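Local coordinates for DR2417 (Deinococcus radiodurans, PDB 4XWW), which probably degrades RNA as a metal-dependent 5'-3' exonuclease, and possibly also as an endonuclease, of the metallo-beta-lactamase superfamily, taking part in rRNA maturation, at residues Ala223-Asn228 and Thr373-Ala378; Phe241-Ala246 and Val340-Asn345. One frame throughout, in Å; residues are numbered along the deposited sequence. Where two conformers were deposited one is given.

Contact 1 (Ala223-Asn228 and Thr373-Ala378); sequences AEIARN and TYRVHA. With nucleotides of chain C.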
loop_
_atom_site.group_PDB
_atom_site.type_symbol
_atom_site.label_atom_id
_atom_site.label_comp_id
_atom_site.label_asym_id
_atom_site.label_seq_id
_atom_site.Cartn_x
_atom_site.Cartn_y
_atom_site.Cartn_z
ATOM N N ALA A 223 11.564 27.013 2.598
ATOM C CA ALA A 223 12.798 27.698 2.237
ATOM C C ALA A 223 13.982 26.724 2.310
ATOM O O ALA A 223 14.893 26.797 1.494
ATOM C CB ALA A 223 13.027 28.932 3.126
ATOM N N GLU A 224 13.946 25.800 3.267
ATOM C CA GLU A 224 14.999 24.799 3.381
ATOM C C GLU A 224 14.938 23.816 2.218
ATOM O O GLU A 224 15.963 23.454 1.649
ATOM C CB GLU A 224 14.895 24.029 4.701
ATOM C CG GLU A 224 16.072 23.085 4.890
ATOM C CD GLU A 224 15.779 21.927 5.818
ATOM O OE1 GLU A 224 14.911 22.069 6.703
ATOM O OE2 GLU A 224 16.432 20.875 5.658
ATOM N N ILE A 225 13.731 23.372 1.875
ATOM C CA ILE A 225 13.572 22.471 0.729
ATOM C C ILE A 225 14.081 23.151 -0.552
ATOM O O ILE A 225 14.739 22.516 -1.357
ATOM C CB ILE A 225 12.096 22.041 0.531
ATOM C CG1 ILE A 225 11.536 21.408 1.811
ATOM C CG2 ILE A 225 11.959 21.102 -0.688
ATOM C CD1 ILE A 225 12.386 20.279 2.404
ATOM N N ALA A 226 13.784 24.437 -0.738
ATOM C CA ALA A 226 14.271 25.163 -1.921
ATOM C C ALA A 226 15.800 25.212 -1.960
ATOM O O ALA A 226 16.413 25.010 -3.021
ATOM C CB ALA A 226 13.683 26.587 -1.953
ATOM N N ARG A 227 16.416 25.478 -0.809
ATOM C CA ARG A 227 17.879 25.471 -0.716
ATOM C C ARG A 227 18.443 24.098 -1.087
ATOM O O ARG A 227 19.434 23.978 -1.831
ATOM C CB ARG A 227 18.339 25.858 0.693
ATOM C CG ARG A 227 18.244 27.349 0.992
ATOM C CD ARG A 227 19.018 27.694 2.259
ATOM N NE ARG A 227 18.431 27.067 3.440
ATOM C CZ ARG A 227 17.435 27.601 4.136
ATOM N NH1 ARG A 227 16.925 28.772 3.768
ATOM N NH2 ARG A 227 16.947 26.966 5.193
ATOM N N ASN A 228 17.808 23.058 -0.566
ATOM C CA ASN A 228 18.249 21.697 -0.849
ATOM C C ASN A 228 18.124 21.342 -2.336
ATOM O O ASN A 228 19.030 20.710 -2.918
ATOM C CB ASN A 228 17.458 20.701 0.002
ATOM C CG ASN A 228 17.788 20.811 1.478
ATOM O OD1 ASN A 228 18.714 21.523 1.859
ATOM N ND2 ASN A 228 17.053 20.073 2.317
ATOM N N THR A 373 16.482 10.034 1.612
ATOM C CA THR A 373 17.873 10.165 1.208
ATOM C C THR A 373 18.239 11.623 0.955
ATOM O O THR A 373 19.279 12.114 1.383
ATOM C CB THR A 373 18.138 9.349 -0.067
ATOM O OG1 THR A 373 17.590 8.031 0.089
ATOM C CG2 THR A 373 19.625 9.262 -0.344
ATOM N N TYR A 374 17.358 12.296 0.230
ATOM C CA TYR A 374 17.492 13.721 -0.031
ATOM C C TYR A 374 16.274 14.447 0.538
ATOM O O TYR A 374 15.138 14.015 0.327
ATOM C CB TYR A 374 17.605 13.982 -1.524
ATOM C CG TYR A 374 18.798 13.328 -2.178
ATOM C CD1 TYR A 374 18.722 12.020 -2.648
ATOM C CD2 TYR A 374 19.989 14.017 -2.332
ATOM C CE1 TYR A 374 19.797 11.418 -3.272
ATOM C CE2 TYR A 374 21.082 13.415 -2.946
ATOM C CZ TYR A 374 20.973 12.113 -3.405
ATOM O OH TYR A 374 22.047 11.517 -4.015
ATOM N N ARG A 375 16.500 15.537 1.268
ATOM C CA ARG A 375 15.363 16.226 1.883
ATOM C C ARG A 375 14.781 17.191 0.879
ATOM O O ARG A 375 15.107 18.380 0.882
ATOM C CB ARG A 375 15.758 16.966 3.159
ATOM C CG ARG A 375 14.505 17.428 3.926
ATOM C CD ARG A 375 14.791 18.319 5.130
ATOM N NE ARG A 375 15.680 17.681 6.094
ATOM C CZ ARG A 375 15.277 16.865 7.063
ATOM N NH1 ARG A 375 16.167 16.331 7.889
ATOM N NH2 ARG A 375 13.989 16.580 7.205
ATOM N N VAL A 376 13.937 16.663 0.003
ATOM C CA VAL A 376 13.417 17.440 -1.102
ATOM C C VAL A 376 11.890 17.589 -1.020
ATOM O O VAL A 376 11.239 17.949 -1.990
ATOM C CB VAL A 376 13.822 16.834 -2.461
ATOM C CG1 VAL A 376 15.328 16.978 -2.658
ATOM C CG2 VAL A 376 13.414 15.365 -2.561
ATOM N N HIS A 377 11.334 17.316 0.153
ATOM C CA HIS A 377 9.911 17.563 0.385
ATOM C C HIS A 377 9.640 17.974 1.817
ATOM O O HIS A 377 10.232 17.417 2.746
ATOM C CB HIS A 377 9.097 16.308 0.063
ATOM C CG HIS A 377 7.628 16.474 0.282
ATOM N ND1 HIS A 377 6.835 17.277 -0.514
ATOM C CD2 HIS A 377 6.800 15.927 1.199
ATOM C CE1 HIS A 377 5.588 17.229 -0.084
ATOM N NE2 HIS A 377 5.538 16.407 0.951
ATOM N N ALA A 378 8.729 18.936 1.985
ATOM C CA ALA A 378 8.178 19.296 3.284
ATOM C C ALA A 378 6.676 19.140 3.246
ATOM O O ALA A 378 6.022 19.629 2.333
ATOM C CB ALA A 378 8.551 20.738 3.657
ATOM O "O3'" U C 1 3.319 15.331 2.275
#
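Asn228 and Glu224, one turn apart on helix 222-234, both address Arg375. The amide donates ND2 to the Arg375 backbone O at 3.0 Å; the bond is nearly straight (166° at the hydrogen), lies within both the carbonyl and the amide plane and uses a lone pair. The same ND2 makes a weak bond to Glu224 OE2.

Electrostatically, Glu224 OE2 forms a salt bridge with Arg375 NE at 3.3 Å. The carboxylate comes in obliquely, its plane 55° from the guanidinium; CG stands anti to the backbone N (chi1 -174°) and the chain is extended beyond it.

Arg375 centres an inverse gamma turn in the loop between strand 367-369 and helix 384-394, which carries the predicted substrate-binding residues His377 and Ala378. From this loop His377 reaches the RNA: NE2 lies 2.8 Å from O3' of U1 of chain C, a hydrogen bond in the plane of the ring, while ND1 is hydrogen-bonded to NH1 of Arg251.

The apolar contact is Ile225 CG1 to Ala378 CB at 3.6 Å. Ile225 CG2 and CD1 lie in van der Waals contact with the loop's backbone carbonyls, 3.5 Å from Val376 O and 3.6 Å from His377 O respectively.

Contact 2 (Phe241-Ala246 and Val340-Asn345); sequences FLTTFA and VILSSN. With nucleotides of chain C.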
loop_
_atom_site.group_PDB
_atom_site.type_symbol
_atom_site.label_atom_id
_atom_site.label_comp_id
_atom_site.label_asym_id
_atom_site.label_seq_id
_atom_site.Cartn_x
_atom_site.Cartn_y
_atom_site.Cartn_z
ATOM N N PHE A 241 14.411 16.305 -14.423
ATOM C CA PHE A 241 12.967 16.156 -14.346
ATOM C C PHE A 241 12.585 16.169 -12.890
ATOM O O PHE A 241 13.208 15.498 -12.064
ATOM C CB PHE A 241 12.489 14.855 -15.001
ATOM C CG PHE A 241 12.871 14.707 -16.452
ATOM C CD1 PHE A 241 14.179 14.416 -16.817
ATOM C CD2 PHE A 241 11.919 14.827 -17.452
ATOM C CE1 PHE A 241 14.532 14.275 -18.163
ATOM C CE2 PHE A 241 12.256 14.674 -18.787
ATOM C CZ PHE A 241 13.565 14.409 -19.146
ATOM N N LEU A 242 11.559 16.938 -12.550
ATOM C CA LEU A 242 11.111 16.995 -11.175
ATOM C C LEU A 242 9.591 16.857 -11.136
ATOM O O LEU A 242 8.911 17.424 -11.975
ATOM C CB LEU A 242 11.555 18.317 -10.521
ATOM C CG LEU A 242 11.166 18.530 -9.060
ATOM C CD1 LEU A 242 12.232 19.390 -8.371
ATOM C CD2 LEU A 242 9.778 19.206 -8.936
ATOM N N THR A 243 9.079 16.094 -10.174
ATOM C CA THR A 243 7.633 15.988 -9.962
ATOM C C THR A 243 7.292 16.369 -8.550
ATOM O O THR A 243 8.072 16.163 -7.621
ATOM C CB THR A 243 7.103 14.557 -10.260
ATOM O OG1 THR A 243 5.672 14.541 -10.181
ATOM C CG2 THR A 243 7.663 13.537 -9.255
ATOM N N THR A 244 6.125 16.999 -8.395
ATOM C CA THR A 244 5.597 17.364 -7.105
ATOM C C THR A 244 4.087 17.498 -7.345
ATOM O O THR A 244 3.635 17.274 -8.468
ATOM C CB THR A 244 6.243 18.669 -6.594
ATOM O OG1 THR A 244 5.893 18.901 -5.232
ATOM C CG2 THR A 244 5.823 19.842 -7.466
ATOM N N PHE A 245 3.295 17.828 -6.327
ATOM C CA PHE A 245 1.873 18.095 -6.567
ATOM C C PHE A 245 1.744 19.317 -7.471
ATOM O O PHE A 245 2.440 20.295 -7.249
ATOM C CB PHE A 245 1.121 18.341 -5.246
ATOM C CG PHE A 245 1.449 17.352 -4.161
ATOM C CD1 PHE A 245 1.144 16.014 -4.312
ATOM C CD2 PHE A 245 2.059 17.769 -2.986
ATOM C CE1 PHE A 245 1.447 15.103 -3.313
ATOM C CE2 PHE A 245 2.363 16.864 -1.980
ATOM C CZ PHE A 245 2.057 15.532 -2.144
ATOM N N ALA A 246 0.858 19.301 -8.470
ATOM C CA ALA A 246 0.734 20.461 -9.372
ATOM C C ALA A 246 0.271 21.719 -8.634
ATOM O O ALA A 246 0.516 22.832 -9.076
ATOM C CB ALA A 246 -0.220 20.164 -10.522
ATOM N N VAL A 340 16.059 12.438 -12.126
ATOM C CA VAL A 340 14.642 12.573 -11.779
ATOM C C VAL A 340 14.497 12.797 -10.286
ATOM O O VAL A 340 15.017 12.029 -9.468
ATOM C CB VAL A 340 13.821 11.358 -12.207
ATOM C CG1 VAL A 340 12.372 11.461 -11.633
ATOM C CG2 VAL A 340 13.804 11.284 -13.713
ATOM N N ILE A 341 13.816 13.885 -9.925
ATOM C CA ILE A 341 13.614 14.226 -8.523
ATOM C C ILE A 341 12.143 14.063 -8.160
ATOM O O ILE A 341 11.269 14.685 -8.779
ATOM C CB ILE A 341 14.038 15.678 -8.219
ATOM C CG1 ILE A 341 15.517 15.925 -8.550
ATOM C CG2 ILE A 341 13.722 16.055 -6.761
ATOM C CD1 ILE A 341 15.873 17.434 -8.616
ATOM N N LEU A 342 11.878 13.247 -7.145
ATOM C CA LEU A 342 10.532 13.126 -6.585
ATOM C C LEU A 342 10.415 14.063 -5.390
ATOM O O LEU A 342 10.829 13.721 -4.287
ATOM C CB LEU A 342 10.233 11.675 -6.167
ATOM C CG LEU A 342 10.550 10.613 -7.220
ATOM C CD1 LEU A 342 10.122 9.190 -6.765
ATOM C CD2 LEU A 342 9.930 10.948 -8.537
ATOM N N SER A 343 9.895 15.268 -5.631
ATOM C CA SER A 343 9.738 16.275 -4.582
ATOM C C SER A 343 8.392 16.053 -3.900
ATOM O O SER A 343 7.481 16.870 -4.018
ATOM C CB SER A 343 9.847 17.687 -5.172
ATOM O OG SER A 343 9.921 18.688 -4.162
ATOM N N SER A 344 8.292 14.939 -3.183
ATOM C CA SER A 344 7.038 14.440 -2.619
ATOM C C SER A 344 7.333 13.167 -1.832
ATOM O O SER A 344 8.406 12.594 -1.956
ATOM C CB SER A 344 6.007 14.135 -3.705
ATOM O OG SER A 344 6.529 13.197 -4.619
ATOM N N ASN A 345 6.364 12.752 -1.027
ATOM C CA ASN A 345 6.397 11.492 -0.324
ATOM C C ASN A 345 5.149 10.758 -0.746
ATOM O O ASN A 345 4.108 11.381 -0.932
ATOM C CB ASN A 345 6.391 11.683 1.192
ATOM C CG ASN A 345 7.764 11.893 1.768
ATOM O OD1 ASN A 345 8.734 11.249 1.363
ATOM N ND2 ASN A 345 7.849 12.778 2.755
ATOM P P U C 5 -1.870 16.263 -9.267
ATOM O OP1 U C 5 -1.194 15.310 -8.360
ATOM O OP2 U C 5 -1.126 17.429 -9.786
ATOM O "O5'" U C 5 -2.434 15.451 -10.512
ATOM C "C5'" U C 5 -1.521 14.800 -11.407
ATOM C "C4'" U C 5 -2.150 13.571 -12.014
ATOM O "O4'" U C 5 -3.337 13.185 -11.269
ATOM C "C3'" U C 5 -2.665 13.728 -13.433
ATOM O "O3'" U C 5 -1.619 13.694 -14.394
ATOM C "C2'" U C 5 -3.623 12.552 -13.533
ATOM O "O2'" U C 5 -2.963 11.318 -13.703
ATOM C "C1'" U C 5 -4.282 12.603 -12.155
ATOM N N1 U C 5 -5.501 13.423 -12.153
ATOM C C2 U C 5 -6.669 12.826 -12.585
ATOM O O2 U C 5 -6.724 11.661 -12.937
ATOM N N3 U C 5 -7.770 13.642 -12.577
ATOM C C4 U C 5 -7.827 14.967 -12.202
ATOM O O4 U C 5 -8.902 15.566 -12.251
ATOM C C5 U C 5 -6.576 15.517 -11.778
ATOM C C6 U C 5 -5.481 14.747 -11.775
#
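Across the bridge between Thr243 and Leu342 the methyls CG2 and CD2 lie 3.5 Å apart, on the same face of the sheet as Phe241 and Val340. Leu242 and Ile341 meet on the other face, where Leu242 CD1 lies 4.0 Å from Ile341 CG2. Further on, the side chain of Thr244 takes over from the backbone: OG1 stands anti to the backbone N (chi1 -170°) and donates to Ser343 O at 2.8 Å, in the carbonyl plane.

These pairs are set by parallel strand register. Ile341 N binds Phe241 O at 2.7 Å, Thr243 N binds Ile341 O at 3.0 Å, and Ser343 N binds Thr243 O at 2.8 Å; the last is more bent, 143° at the hydrogen, where Ser343 centres an inverse gamma turn. The short strand axes run 14° from parallel.

Beyond the strand, the loop meets RNA. Ala246 N donates to OP2 of U5 of chain C at 3.0 Å, and Phe245, a UMP-binding residue in a structure of this protein, packs on a sugar. Two buried hydroxyls have partners in adjoining segments: Thr243 OG1 is hydrogen-bonded to Cys310 O, and Ser343 OG to Val376 O and Arg251 NH1.

Strand 240-243 is the central strand of the five-stranded parallel beta-CASP sheet, with 306-310 on one side and 339-342 on the other, the latter next to the edge strand 367-369. Leu321 of helix 320-326 packs on Thr243, Val340 and Leu342, whereas Leu229 of helix 222-234 packs on Leu242, Ile341 and Ser343.

How the contacts relate
Contact 2 is buried throughout and joins two neighbouring strands of the parallel sheet, chiefly by backbone hydrogen bonds and apolar pairs. Contact 1, partly buried, sets a helix against a loop and relies on polar side chains, one of them bonding a loop carbonyl, at its more exposed end. Helix 222-234 serves both: it carries one segment of contact 1, is followed in the chain by strand 240-243, and sends Leu229 onto the contact 2 strands. The centres are 11 Å apart, and the sites touch where Val376 of contact 1 meets Ser343 of contact 2. Each also brings a loop to the RNA, at different nucleotides, with the His377 and Phe245 side chains about 4 Å apart.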